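Long-range contacts in putative dienelactone hydrolase (Klebsiella pneumoniae subsp. pneumoniae MGH 78578, PDB 3F67), which probably hydrolyses carboxylic ester bonds, as a member of the dienelactone hydrolase family: residues 45-50 against 213-218; 39-44 against 66-71; 118-123 against 143-148; 22-27 against 59-64. All blocks are in the same frame, centred on the assembly; numbering follows the deposited sequence.

Interaction 1: 45-50 against 213-218; sequences HEHIRD and AFNADY
H47 is central and touches N215, A216, D217 and Y218. The ring of Y218 lies against both histidines, forming an aromatic cluster. H45 reaches it tip to tip in an offset stack, the planes 19° apart, with H45 CE1 3.5 Å from Y218 CZ. The H47 side chain crosses that of Y218 at about a right angle, the ring planes oblique at 50°, and H47 CB lies 3.4 Å from Y218 CE2. At the H47 ring edge, near its plane, D217 OD2 sits 3.2 Å from H47 CE1. No direct hydrogen bond joins the segments; water does. One water binds H47 ND1 at 2.9 Å and donates to D50 OD2 and D217 OD1. A second binds H47 NE2 at 2.7 Å and accepts from N215 ND2. A third donates to D50 OD2 and D217 OD2. These two oxygens are only 4.3 Å apart, and the waters probably ease their repulsion. H45 has CG anti to its backbone N (chi1 -175°), so H45 ND1 accepts a nearly straight capping hydrogen bond from H47 N, 3.0 Å. The arrangement is a histidine N-cap at the start of helix 46-57, packed against the loop after H212, the probable triad histidine.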
loop_
_atom_site.group_PDB
_atom_site.type_symbol
_atom_site.label_atom_id
_atom_site.label_comp_id
_atom_site.label_asym_id
_atom_site.label_seq_id
_atom_site.Cartn_x
_atom_site.Cartn_y
_atom_site.Cartn_z
ATOM N N HIS A 45 -6.716 -4.931 9.490
ATOM C CA HIS A 45 -7.717 -6.028 9.634
ATOM C C HIS A 45 -6.924 -7.338 9.692
ATOM O O HIS A 45 -5.762 -7.379 9.292
ATOM C CB HIS A 45 -8.543 -5.944 8.344
ATOM C CG HIS A 45 -9.722 -6.880 8.272
ATOM N ND1 HIS A 45 -9.602 -8.179 7.815
ATOM C CD2 HIS A 45 -11.027 -6.693 8.556
ATOM C CE1 HIS A 45 -10.793 -8.757 7.822
ATOM N NE2 HIS A 45 -11.678 -7.879 8.284
ATOM N N GLU A 46 -7.555 -8.424 10.165
ATOM C CA GLU A 46 -6.921 -9.751 10.085
ATOM C C GLU A 46 -6.343 -10.070 8.705
ATOM O O GLU A 46 -5.295 -10.724 8.586
ATOM C CB GLU A 46 -7.966 -10.814 10.448
ATOM C CG GLU A 46 -7.457 -12.227 10.283
ATOM C CD GLU A 46 -6.219 -12.546 11.169
ATOM O OE1 GLU A 46 -5.973 -11.861 12.203
ATOM O OE2 GLU A 46 -5.492 -13.492 10.812
ATOM N N HIS A 47 -7.053 -9.657 7.656
ATOM C CA HIS A 47 -6.600 -9.937 6.272
ATOM C C HIS A 47 -5.228 -9.238 6.051
ATOM O O HIS A 47 -4.338 -9.824 5.452
ATOM C CB HIS A 47 -7.615 -9.417 5.266
ATOM C CG HIS A 47 -7.138 -9.465 3.842
ATOM N ND1 HIS A 47 -6.732 -10.637 3.238
ATOM C CD2 HIS A 47 -6.986 -8.491 2.911
ATOM C CE1 HIS A 47 -6.353 -10.387 2.000
ATOM N NE2 HIS A 47 -6.507 -9.096 1.769
ATOM N N ILE A 48 -5.085 -7.999 6.524
ATOM C CA ILE A 48 -3.811 -7.274 6.314
ATOM C C ILE A 48 -2.676 -7.971 7.099
ATOM O O ILE A 48 -1.524 -8.094 6.603
ATOM C CB ILE A 48 -3.943 -5.767 6.697
ATOM C CG1 ILE A 48 -5.058 -5.093 5.852
ATOM C CG2 ILE A 48 -2.581 -5.046 6.575
ATOM C CD1 ILE A 48 -4.783 -5.109 4.312
ATOM N N ARG A 49 -2.988 -8.429 8.307
ATOM C CA ARG A 49 -2.019 -9.198 9.112
ATOM C C ARG A 49 -1.593 -10.491 8.406
ATOM O O ARG A 49 -0.405 -10.841 8.393
ATOM C CB ARG A 49 -2.584 -9.455 10.524
ATOM C CG ARG A 49 -2.970 -8.148 11.262
ATOM C CD ARG A 49 -3.862 -8.450 12.477
ATOM N NE ARG A 49 -3.190 -9.204 13.538
ATOM C CZ ARG A 49 -2.851 -8.698 14.731
ATOM N NH1 ARG A 49 -2.272 -9.469 15.642
ATOM N NH2 ARG A 49 -3.099 -7.430 15.028
ATOM N N ASP A 50 -2.555 -11.183 7.790
ATOM C CA ASP A 50 -2.282 -12.378 6.947
ATOM C C ASP A 50 -1.319 -12.015 5.795
ATOM O O ASP A 50 -0.345 -12.739 5.549
ATOM C CB ASP A 50 -3.624 -12.914 6.405
ATOM C CG ASP A 50 -3.516 -14.222 5.640
ATOM O OD1 ASP A 50 -2.538 -14.980 5.813
ATOM O OD2 ASP A 50 -4.488 -14.505 4.888
ATOM N N ALA A 213 -10.767 -4.931 -5.295
ATOM C CA ALA A 213 -10.499 -5.767 -4.109
ATOM C C ALA A 213 -10.437 -7.264 -4.458
ATOM O O ALA A 213 -10.863 -8.145 -3.690
ATOM C CB ALA A 213 -11.531 -5.499 -2.978
ATOM N N PHE A 214 -9.845 -7.548 -5.603
ATOM C CA PHE A 214 -9.815 -8.948 -6.053
ATOM C C PHE A 214 -8.821 -9.833 -5.300
ATOM O O PHE A 214 -8.841 -11.049 -5.442
ATOM C CB PHE A 214 -9.624 -9.040 -7.587
ATOM C CG PHE A 214 -8.274 -8.564 -8.083
ATOM C CD1 PHE A 214 -7.130 -9.399 -7.976
ATOM C CD2 PHE A 214 -8.148 -7.323 -8.718
ATOM C CE1 PHE A 214 -5.896 -8.957 -8.482
ATOM C CE2 PHE A 214 -6.895 -6.873 -9.227
ATOM C CZ PHE A 214 -5.785 -7.698 -9.102
ATOM N N ASN A 215 -7.920 -9.215 -4.533
ATOM C CA ASN A 215 -7.051 -9.982 -3.673
ATOM C C ASN A 215 -7.611 -10.250 -2.279
ATOM O O ASN A 215 -6.973 -10.939 -1.474
ATOM C CB ASN A 215 -5.717 -9.224 -3.551
ATOM C CG ASN A 215 -4.610 -10.086 -2.986
ATOM O OD1 ASN A 215 -4.294 -11.163 -3.528
ATOM N ND2 ASN A 215 -4.016 -9.636 -1.869
ATOM N N ALA A 216 -8.815 -9.732 -1.988
ATOM C CA ALA A 216 -9.353 -9.857 -0.610
ATOM C C ALA A 216 -10.017 -11.216 -0.444
ATOM O O ALA A 216 -11.236 -11.393 -0.697
ATOM C CB ALA A 216 -10.331 -8.720 -0.299
ATOM N N ASP A 217 -9.214 -12.192 -0.046
ATOM C CA ASP A 217 -9.622 -13.597 -0.105
ATOM C C ASP A 217 -10.777 -13.913 0.836
ATOM O O ASP A 217 -11.412 -14.951 0.685
ATOM C CB ASP A 217 -8.403 -14.519 0.145
ATOM C CG ASP A 217 -7.612 -14.110 1.365
ATOM O OD1 ASP A 217 -8.084 -14.392 2.482
ATOM O OD2 ASP A 217 -6.524 -13.484 1.219
ATOM N N TYR A 218 -11.055 -13.017 1.792
ATOM C CA TYR A 218 -12.164 -13.239 2.731
ATOM C C TYR A 218 -13.500 -12.633 2.241
ATOM O O TYR A 218 -14.547 -12.766 2.917
ATOM C CB TYR A 218 -11.784 -12.708 4.126
ATOM C CG TYR A 218 -11.789 -11.208 4.240
ATOM C CD1 TYR A 218 -12.913 -10.518 4.758
ATOM C CD2 TYR A 218 -10.687 -10.457 3.815
ATOM C CE1 TYR A 218 -12.908 -9.108 4.850
ATOM C CE2 TYR A 218 -10.668 -9.076 3.919
ATOM C CZ TYR A 218 -11.774 -8.404 4.450
ATOM O OH TYR A 218 -11.774 -7.044 4.560
HETATM O O HOH W 1 -6.797 -13.255 4.554
HETATM O O HOH W 2 -5.782 -7.609 -0.365
HETATM O O HOH W 3 -4.222 -14.206 2.262
#

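Interaction 2: 39-44 against 66-71; sequences QEIFGV and ELYFRQ
Q39 does most of the bridging between these two loops, which follow parallel strands 32-38 and 61-65 of the alpha/beta-hydrolase sheet. Its CG sits between the backbone N and the carbonyl carbon (chi1 59°), and the chain then runs extended, so the amide reaches the turn E66 to F69. OE1 of Q39 accepts from the backbone N of L67 at 3.2 Å. The donor stands above the carbonyl plane, the bond bent to 146°. The same OE1 takes a hydrogen bond from a water, which also donates to E66 OE1 and accepts from Y68 N. NE2 of Q39 lies over the centre of the Y68 ring, 3.3 Å from Y68 CZ, with amide and ring planes 54° apart. This nitrogen also donates to E40 O at 3.0 Å, which helps fix the rotation of the amide. E66 bends at chi2 and brings OE1 to the backbone N of V44 at 2.9 Å, using its syn lone pair. V44 CG2 packs 3.4 Å from E66 OE1. Y68 OH is buried without a polar partner in the model, 3.6 Å from I41 CG2. W124 meets the Y68 ring edge-to-face. E40, salt-bridged to R219, touches C123 of the probable nucleophile elbow. The loops are thus held by side chain-to-backbone bonds and one shared water.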
loop_
_atom_site.group_PDB
_atom_site.type_symbol
_atom_site.label_atom_id
_atom_site.label_comp_id
_atom_site.label_asym_id
_atom_site.label_seq_id
_atom_site.Cartn_x
_atom_site.Cartn_y
_atom_site.Cartn_z
ATOM N N GLN A 39 -2.888 -0.504 4.445
ATOM C CA GLN A 39 -4.278 -0.979 4.619
ATOM C C GLN A 39 -5.285 -0.454 3.577
ATOM O O GLN A 39 -5.027 0.559 2.894
ATOM C CB GLN A 39 -4.718 -0.428 5.985
ATOM C CG GLN A 39 -4.618 1.095 6.009
ATOM C CD GLN A 39 -5.202 1.678 7.296
ATOM O OE1 GLN A 39 -4.529 1.683 8.323
ATOM N NE2 GLN A 39 -6.463 2.113 7.251
ATOM N N GLU A 40 -6.432 -1.152 3.470
ATOM C CA GLU A 40 -7.642 -0.582 2.882
ATOM C C GLU A 40 -8.292 0.346 3.933
ATOM O O GLU A 40 -7.663 0.656 4.977
ATOM C CB GLU A 40 -8.591 -1.707 2.496
ATOM C CG GLU A 40 -7.887 -2.829 1.654
ATOM C CD GLU A 40 -8.864 -3.940 1.251
ATOM O OE1 GLU A 40 -9.223 -4.777 2.109
ATOM O OE2 GLU A 40 -9.226 -4.030 0.054
ATOM N N ILE A 41 -9.531 0.794 3.687
ATOM C CA ILE A 41 -10.207 1.660 4.671
ATOM C C ILE A 41 -10.578 0.930 5.987
ATOM O O ILE A 41 -11.039 1.562 6.944
ATOM C CB ILE A 41 -11.476 2.299 4.091
ATOM C CG1 ILE A 41 -12.473 1.241 3.618
ATOM C CG2 ILE A 41 -11.060 3.248 2.948
ATOM C CD1 ILE A 41 -13.800 1.796 3.160
ATOM N N PHE A 42 -10.345 -0.378 6.030
ATOM C CA PHE A 42 -10.762 -1.167 7.184
ATOM C C PHE A 42 -9.720 -1.251 8.270
ATOM O O PHE A 42 -9.935 -1.919 9.297
ATOM C CB PHE A 42 -11.250 -2.566 6.738
ATOM C CG PHE A 42 -12.229 -2.496 5.599
ATOM C CD1 PHE A 42 -13.443 -1.818 5.750
ATOM C CD2 PHE A 42 -11.909 -3.048 4.350
ATOM C CE1 PHE A 42 -14.379 -1.693 4.665
ATOM C CE2 PHE A 42 -12.831 -2.941 3.267
ATOM C CZ PHE A 42 -14.068 -2.242 3.444
ATOM N N GLY A 43 -8.587 -0.606 8.038
ATOM C CA GLY A 43 -7.495 -0.594 9.022
ATOM C C GLY A 43 -6.687 -1.871 8.978
ATOM O O GLY A 43 -6.705 -2.614 7.973
ATOM N N VAL A 44 -5.935 -2.130 10.049
ATOM C CA VAL A 44 -5.023 -3.324 10.013
ATOM C C VAL A 44 -5.860 -4.541 10.430
ATOM O O VAL A 44 -5.796 -5.059 11.561
ATOM C CB VAL A 44 -3.738 -3.102 10.849
ATOM C CG1 VAL A 44 -2.771 -4.323 10.686
ATOM C CG2 VAL A 44 -3.016 -1.901 10.320
ATOM N N GLU A 66 -1.200 1.217 11.640
ATOM C CA GLU A 66 -2.563 1.625 11.883
ATOM C C GLU A 66 -2.658 3.118 11.554
ATOM O O GLU A 66 -2.642 3.972 12.463
ATOM C CB GLU A 66 -2.873 1.390 13.362
ATOM C CG GLU A 66 -4.367 1.236 13.652
ATOM C CD GLU A 66 -4.961 0.029 12.957
ATOM O OE1 GLU A 66 -5.307 0.153 11.760
ATOM O OE2 GLU A 66 -5.094 -1.039 13.612
ATOM N N LEU A 67 -2.773 3.441 10.262
ATOM C CA LEU A 67 -2.633 4.863 9.836
ATOM C C LEU A 67 -3.740 5.796 10.333
ATOM O O LEU A 67 -3.531 7.019 10.409
ATOM C CB LEU A 67 -2.504 4.945 8.303
ATOM C CG LEU A 67 -1.189 4.298 7.843
ATOM C CD1 LEU A 67 -1.206 3.948 6.355
ATOM C CD2 LEU A 67 -0.057 5.289 8.076
ATOM N N TYR A 68 -4.907 5.242 10.681
ATOM C CA TYR A 68 -6.037 6.113 11.072
ATOM C C TYR A 68 -6.043 6.430 12.572
ATOM O O TYR A 68 -6.962 7.104 13.035
ATOM C CB TYR A 68 -7.394 5.465 10.705
ATOM C CG TYR A 68 -7.646 5.231 9.203
ATOM C CD1 TYR A 68 -6.788 5.770 8.223
ATOM C CD2 TYR A 68 -8.767 4.500 8.793
ATOM C CE1 TYR A 68 -7.052 5.564 6.829
ATOM C CE2 TYR A 68 -9.049 4.276 7.427
ATOM C CZ TYR A 68 -8.195 4.812 6.465
ATOM O OH TYR A 68 -8.462 4.572 5.140
ATOM N N PHE A 69 -5.028 5.974 13.328
ATOM C CA PHE A 69 -5.147 5.915 14.820
ATOM C C PHE A 69 -5.513 7.235 15.518
ATOM O O PHE A 69 -6.196 7.231 16.549
ATOM C CB PHE A 69 -3.902 5.248 15.481
ATOM C CG PHE A 69 -2.692 6.153 15.569
ATOM C CD1 PHE A 69 -2.297 6.687 16.797
ATOM C CD2 PHE A 69 -1.965 6.498 14.426
ATOM C CE1 PHE A 69 -1.159 7.552 16.875
ATOM C CE2 PHE A 69 -0.857 7.332 14.484
ATOM C CZ PHE A 69 -0.447 7.869 15.712
ATOM N N ARG A 70 -5.087 8.358 14.952
ATOM C CA ARG A 70 -5.338 9.666 15.579
ATOM C C ARG A 70 -6.768 10.119 15.352
ATOM O O ARG A 70 -7.304 10.884 16.153
ATOM C CB ARG A 70 -4.445 10.743 14.975
ATOM C CG ARG A 70 -2.938 10.507 15.205
ATOM C CD ARG A 70 -2.152 11.677 14.618
ATOM N NE ARG A 70 -0.700 11.401 14.591
ATOM C CZ ARG A 70 -0.129 10.706 13.595
ATOM N NH1 ARG A 70 -0.888 10.196 12.640
ATOM N NH2 ARG A 70 1.170 10.495 13.560
ATOM N N GLN A 71 -7.346 9.709 14.226
ATOM C CA GLN A 71 -8.672 10.176 13.797
ATOM C C GLN A 71 -9.780 9.247 14.298
ATOM O O GLN A 71 -10.852 9.710 14.607
ATOM C CB GLN A 71 -8.740 10.307 12.256
ATOM C CG GLN A 71 -8.054 11.584 11.652
ATOM C CD GLN A 71 -6.517 11.524 11.649
ATOM O OE1 GLN A 71 -5.929 10.475 11.404
ATOM N NE2 GLN A 71 -5.869 12.661 11.970
HETATM O O HOH W 4 -5.948 2.566 10.508
#

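Interaction 3: 118-123 against 143-148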
loop_
_atom_site.group_PDB
_atom_site.type_symbol
_atom_site.label_atom_id
_atom_site.label_comp_id
_atom_site.label_asym_id
_atom_site.label_seq_id
_atom_site.Cartn_x
_atom_site.Cartn_y
_atom_site.Cartn_z
ATOM N N LEU A 118 10.632 -0.977 0.367
ATOM C CA LEU A 118 9.598 -1.332 -0.651
ATOM C C LEU A 118 8.229 -1.017 -0.047
ATOM O O LEU A 118 8.089 -0.932 1.190
ATOM C CB LEU A 118 9.689 -2.820 -0.962
ATOM C CG LEU A 118 11.045 -3.317 -1.453
ATOM C CD1 LEU A 118 11.096 -4.838 -1.383
ATOM C CD2 LEU A 118 11.330 -2.804 -2.868
ATOM N N ILE A 119 7.187 -0.883 -0.881
ATOM C CA ILE A 119 5.864 -0.667 -0.321
ATOM C C ILE A 119 4.814 -1.312 -1.223
ATOM O O ILE A 119 4.955 -1.329 -2.458
ATOM C CB ILE A 119 5.588 0.849 -0.153
ATOM C CG1 ILE A 119 4.262 1.103 0.550
ATOM C CG2 ILE A 119 5.694 1.609 -1.514
ATOM C CD1 ILE A 119 4.100 2.649 0.969
ATOM N N THR A 120 3.773 -1.847 -0.607
ATOM C CA THR A 120 2.604 -2.292 -1.369
ATOM C C THR A 120 1.345 -1.876 -0.608
ATOM O O THR A 120 1.357 -1.760 0.627
ATOM C CB THR A 120 2.649 -3.822 -1.632
ATOM O OG1 THR A 120 1.668 -4.156 -2.625
ATOM C CG2 THR A 120 2.410 -4.666 -0.338
ATOM N N GLY A 121 0.266 -1.663 -1.328
ATOM C CA GLY A 121 -0.947 -1.192 -0.636
ATOM C C GLY A 121 -2.172 -1.501 -1.464
ATOM O O GLY A 121 -2.071 -1.676 -2.675
ATOM N N PHE A 122 -3.332 -1.552 -0.797
ATOM C CA PHE A 122 -4.551 -2.081 -1.420
ATOM C C PHE A 122 -5.670 -1.074 -1.288
ATOM O O PHE A 122 -5.880 -0.552 -0.210
ATOM C CB PHE A 122 -4.968 -3.396 -0.707
ATOM C CG PHE A 122 -3.888 -4.432 -0.759
ATOM C CD1 PHE A 122 -3.866 -5.369 -1.791
ATOM C CD2 PHE A 122 -2.864 -4.414 0.203
ATOM C CE1 PHE A 122 -2.784 -6.337 -1.873
ATOM C CE2 PHE A 122 -1.786 -5.314 0.115
ATOM C CZ PHE A 122 -1.760 -6.272 -0.914
ATOM N N CYS A 123 -6.356 -0.824 -2.394
ATOM C CA CYS A 123 -7.560 -0.024 -2.369
ATOM C C CYS A 123 -7.206 1.417 -1.961
ATOM O O CYS A 123 -6.405 2.060 -2.662
ATOM C CB CYS A 123 -8.571 -0.681 -1.435
ATOM S SG CYS A 123 -10.083 0.063 -1.700
ATOM N N VAL A 143 4.257 -1.408 -5.344
ATOM C CA VAL A 143 3.174 -2.157 -6.022
ATOM C C VAL A 143 1.835 -1.679 -5.468
ATOM O O VAL A 143 1.538 -1.885 -4.276
ATOM C CB VAL A 143 3.336 -3.702 -5.856
ATOM C CG1 VAL A 143 2.153 -4.460 -6.570
ATOM C CG2 VAL A 143 4.716 -4.126 -6.507
ATOM N N ALA A 144 1.025 -1.057 -6.345
ATOM C CA ALA A 144 -0.256 -0.438 -5.922
ATOM C C ALA A 144 -1.366 -1.342 -6.451
ATOM O O ALA A 144 -1.435 -1.613 -7.674
ATOM C CB ALA A 144 -0.360 0.940 -6.536
ATOM N N TRP A 145 -2.233 -1.819 -5.558
ATOM C CA TRP A 145 -3.363 -2.629 -5.997
ATOM C C TRP A 145 -4.632 -1.788 -5.985
ATOM O O TRP A 145 -5.039 -1.312 -4.941
ATOM C CB TRP A 145 -3.596 -3.797 -5.073
ATOM C CG TRP A 145 -2.414 -4.739 -4.866
ATOM C CD1 TRP A 145 -1.216 -4.452 -4.222
ATOM C CD2 TRP A 145 -2.375 -6.152 -5.193
ATOM N NE1 TRP A 145 -0.438 -5.610 -4.168
ATOM C CE2 TRP A 145 -1.136 -6.656 -4.725
ATOM C CE3 TRP A 145 -3.279 -7.029 -5.837
ATOM C CZ2 TRP A 145 -0.745 -8.040 -4.903
ATOM C CZ3 TRP A 145 -2.952 -8.410 -5.966
ATOM C CH2 TRP A 145 -1.680 -8.890 -5.504
ATOM N N TYR A 146 -5.229 -1.650 -7.167
ATOM C CA TYR A 146 -6.523 -0.960 -7.397
ATOM C C TYR A 146 -6.706 0.260 -6.496
ATOM O O TYR A 146 -7.673 0.337 -5.705
ATOM C CB TYR A 146 -7.692 -1.952 -7.270
ATOM C CG TYR A 146 -7.502 -3.112 -6.304
ATOM C CD1 TYR A 146 -7.792 -2.972 -4.938
ATOM C CD2 TYR A 146 -7.111 -4.365 -6.768
ATOM C CE1 TYR A 146 -7.649 -4.037 -4.052
ATOM C CE2 TYR A 146 -6.991 -5.453 -5.884
ATOM C CZ TYR A 146 -7.239 -5.280 -4.557
ATOM O OH TYR A 146 -7.125 -6.331 -3.699
ATOM N N GLY A 147 -5.772 1.207 -6.632
ATOM C CA GLY A 147 -5.829 2.517 -5.975
ATOM C C GLY A 147 -6.418 3.553 -6.939
ATOM O O GLY A 147 -6.001 3.634 -8.107
ATOM N N LYS A 148 -7.360 4.360 -6.449
ATOM C CA LYS A 148 -7.946 5.454 -7.236
ATOM C C LYS A 148 -6.876 6.326 -7.862
ATOM O O LYS A 148 -5.936 6.731 -7.165
ATOM C CB LYS A 148 -8.789 6.355 -6.325
ATOM C CG LYS A 148 -9.179 7.646 -6.998
ATOM C CD LYS A 148 -9.449 8.786 -5.987
ATOM C CE LYS A 148 -10.166 8.237 -4.798
ATOM N NZ LYS A 148 -11.339 7.452 -5.276
HETATM O O HOH W 5 -8.265 4.155 -3.751
#
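Parallel strands 116-122 and 141-145 pair in the central sheet of the alpha/beta-hydrolase fold, joined through helix 124-133 as a beta-alpha-beta unit. V143 N opens the pairing, donating to I119 O at 3.0 Å. Its carbonyl oxygen accepts twice, from G121 N and from the hydroxyl of T120, with T120 OG1 2.8 Å from V143 O. T120 OG1 is anti to its own backbone N, which turns it to this oxygen. A144 pairs with G121; its methyl points to the face opposite T120, F122, V143 and W145. W145 N donates to G121 O, nearly along the C=O axis. The indole lies beside F122, pointing the same way, and F122 CE1 stands 3.3 Å from W145 CE2 over the indole face. Its five-membered ring is oblique to F122, at 31°. At the indole edge, W145 NE1 gives T120 OG1 a weak bond. C123 N donates a hydrogen bond to W145 O, 2.9 Å. C123 has positive phi (65°) at the N-cap of helix 124-133, consistent with a nucleophile elbow and a probable Cys-His-Asp triad with H212 and D180. Y146 turns its hydroxyl to the backbone N of N215. G147 CA makes a CA-H...O contact with C123 O at 3.4 Å.

Interaction 4: 22-27 against 59-64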
loop_
_atom_site.group_PDB
_atom_site.type_symbol
_atom_site.label_atom_id
_atom_site.label_comp_id
_atom_site.label_asym_id
_atom_site.label_seq_id
_atom_site.Cartn_x
_atom_site.Cartn_y
_atom_site.Cartn_z
ATOM N N HIS A 22 3.838 -6.412 12.613
ATOM C CA HIS A 22 5.014 -6.743 11.794
ATOM C C HIS A 22 5.271 -8.231 11.760
ATOM O O HIS A 22 4.959 -8.944 12.724
ATOM C CB HIS A 22 6.287 -5.964 12.252
ATOM C CG HIS A 22 6.708 -6.268 13.660
ATOM N ND1 HIS A 22 7.706 -7.168 13.973
ATOM C CD2 HIS A 22 6.241 -5.800 14.843
ATOM C CE1 HIS A 22 7.817 -7.260 15.290
ATOM N NE2 HIS A 22 6.954 -6.425 15.842
ATOM N N ALA A 23 5.823 -8.702 10.651
ATOM C CA ALA A 23 6.153 -10.128 10.494
ATOM C C ALA A 23 7.474 -10.197 9.760
ATOM O O ALA A 23 7.753 -9.353 8.890
ATOM C CB ALA A 23 5.040 -10.865 9.634
ATOM N N ARG A 24 8.261 -11.238 10.049
ATOM C CA ARG A 24 9.550 -11.387 9.358
ATOM C C ARG A 24 9.987 -12.843 9.413
ATOM O O ARG A 24 9.466 -13.608 10.238
ATOM C CB ARG A 24 10.622 -10.560 10.081
ATOM C CG ARG A 24 10.932 -11.104 11.488
ATOM C CD ARG A 24 11.871 -10.140 12.212
ATOM N NE ARG A 24 11.138 -8.954 12.699
ATOM C CZ ARG A 24 11.748 -7.845 13.142
ATOM N NH1 ARG A 24 13.086 -7.776 13.155
ATOM N NH2 ARG A 24 11.026 -6.813 13.573
ATOM N N PRO A 25 10.937 -13.222 8.545
ATOM C CA PRO A 25 11.510 -14.579 8.680
ATOM C C PRO A 25 12.199 -14.781 10.030
ATOM O O PRO A 25 12.860 -13.866 10.547
ATOM C CB PRO A 25 12.556 -14.662 7.560
ATOM C CG PRO A 25 12.665 -13.310 6.961
ATOM C CD PRO A 25 11.528 -12.449 7.433
ATOM N N LYS A 26 12.144 -16.011 10.529
ATOM C CA LYS A 26 12.758 -16.362 11.810
ATOM C C LYS A 26 14.287 -16.183 11.962
ATOM O O LYS A 26 14.720 -15.457 12.855
ATOM C CB LYS A 26 12.350 -17.772 12.229
ATOM C CG LYS A 26 12.686 -18.088 13.676
ATOM C CD LYS A 26 11.766 -19.178 14.199
ATOM C CE LYS A 26 12.468 -20.525 14.271
ATOM N NZ LYS A 26 13.097 -20.745 15.595
ATOM N N ASN A 27 15.128 -16.819 11.153
ATOM C CA ASN A 27 16.538 -16.805 11.611
ATOM C C ASN A 27 17.438 -15.901 10.801
ATOM O O ASN A 27 18.566 -16.240 10.476
ATOM C CB ASN A 27 17.070 -18.218 11.812
ATOM C CG ASN A 27 16.346 -18.947 12.928
ATOM O OD1 ASN A 27 16.328 -18.495 14.081
ATOM N ND2 ASN A 27 15.738 -20.084 12.593
ATOM N N GLY A 59 10.563 -13.735 2.736
ATOM C CA GLY A 59 11.847 -13.186 3.179
ATOM C C GLY A 59 11.867 -11.709 3.540
ATOM O O GLY A 59 12.950 -11.180 3.833
ATOM N N TYR A 60 10.686 -11.080 3.587
ATOM C CA TYR A 60 10.570 -9.648 3.866
ATOM C C TYR A 60 10.216 -9.363 5.341
ATOM O O TYR A 60 9.547 -10.183 6.006
ATOM C CB TYR A 60 9.455 -9.032 2.986
ATOM C CG TYR A 60 9.831 -9.073 1.546
ATOM C CD1 TYR A 60 10.796 -8.159 1.043
ATOM C CD2 TYR A 60 9.275 -10.007 0.669
ATOM C CE1 TYR A 60 11.208 -8.218 -0.291
ATOM C CE2 TYR A 60 9.676 -10.046 -0.655
ATOM C CZ TYR A 60 10.624 -9.142 -1.128
ATOM O OH TYR A 60 11.038 -9.185 -2.428
ATOM N N LEU A 61 10.712 -8.230 5.834
ATOM C CA LEU A 61 10.181 -7.605 7.080
ATOM C C LEU A 61 8.987 -6.782 6.615
ATOM O O LEU A 61 9.148 -5.709 5.999
ATOM C CB LEU A 61 11.242 -6.712 7.758
ATOM C CG LEU A 61 10.730 -5.725 8.851
ATOM C CD1 LEU A 61 9.977 -6.507 9.931
ATOM C CD2 LEU A 61 11.968 -4.974 9.452
ATOM N N ALA A 62 7.787 -7.283 6.886
ATOM C CA ALA A 62 6.573 -6.620 6.402
ATOM C C ALA A 62 5.908 -5.927 7.570
ATOM O O ALA A 62 5.725 -6.535 8.651
ATOM C CB ALA A 62 5.590 -7.686 5.826
ATOM N N ILE A 63 5.551 -4.679 7.370
ATOM C CA ILE A 63 5.039 -3.836 8.513
ATOM C C ILE A 63 3.772 -3.129 8.074
ATOM O O ILE A 63 3.793 -2.444 7.050
ATOM C CB ILE A 63 6.085 -2.757 8.942
ATOM C CG1 ILE A 63 7.398 -3.435 9.361
ATOM C CG2 ILE A 63 5.528 -1.931 10.136
ATOM C CD1 ILE A 63 8.614 -2.455 9.271
ATOM N N ALA A 64 2.664 -3.315 8.816
ATOM C CA ALA A 64 1.403 -2.642 8.477
ATOM C C ALA A 64 1.053 -1.677 9.630
ATOM O O ALA A 64 0.612 -2.128 10.697
ATOM C CB ALA A 64 0.273 -3.664 8.351
#
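This is an antiparallel strand pairing toward one end of the central sheet, between strand 16-25 and strand 61-65. The segment axes run 4.8 Å apart at 174°. A23 and A62 form the hydrogen-bonded pair: A23 N donates to A62 O at 3.0 Å, and A62 N returns the bond to A23 O at 2.9 Å. H22 and I63 make the next, non-hydrogen-bonded pair, their side chains on one face, with H22 CB 4.0 Å from I63 CG1. The methyls of A23 and A62 point to the opposite face, which helix 46-57 covers. R24 and L61 lie side by side, pointing the same way. R24 bends at chi3 and lays its guanidinium beside the leucine, so that L61 CD1 touches one face, 3.8 Å from R24 NH2. R24 NH1 hydrogen-bonds to H110 O. P25 brings its ring against the chain just after helix 46-57, with P25 CD 3.3 Å from Y60 O. G59 ends that helix in a Schellman motif with positive phi (110°). Two backbone hydrogen bonds thus hold the pairing, while packing and CA-H...O approaches, such as R24 CA to Y60 O, complete it past the start of strand 61-65.

Overall arrangement
Interactions 3 and 4 belong to one mixed sheet, with centres about 19 Å apart. Interactions 1 and 2 lie by the loops that follow its strands, and their centres are about 14 Å apart. Along the chain, interaction 4 crosses both 1 and 2, whose segments also alternate with each other. Interaction 3 falls wholly between the two segments of interaction 1. Residues 39-44 lead directly into 45-50, so interactions 1 and 2 share the approach to helix 46-57. E40 of interaction 2 touches C123 of interaction 3, while N215 and Y146 link interactions 1 and 3. These three contacts border one another around the probable catalytic site; interaction 4 pairs strands farther out in the sheet.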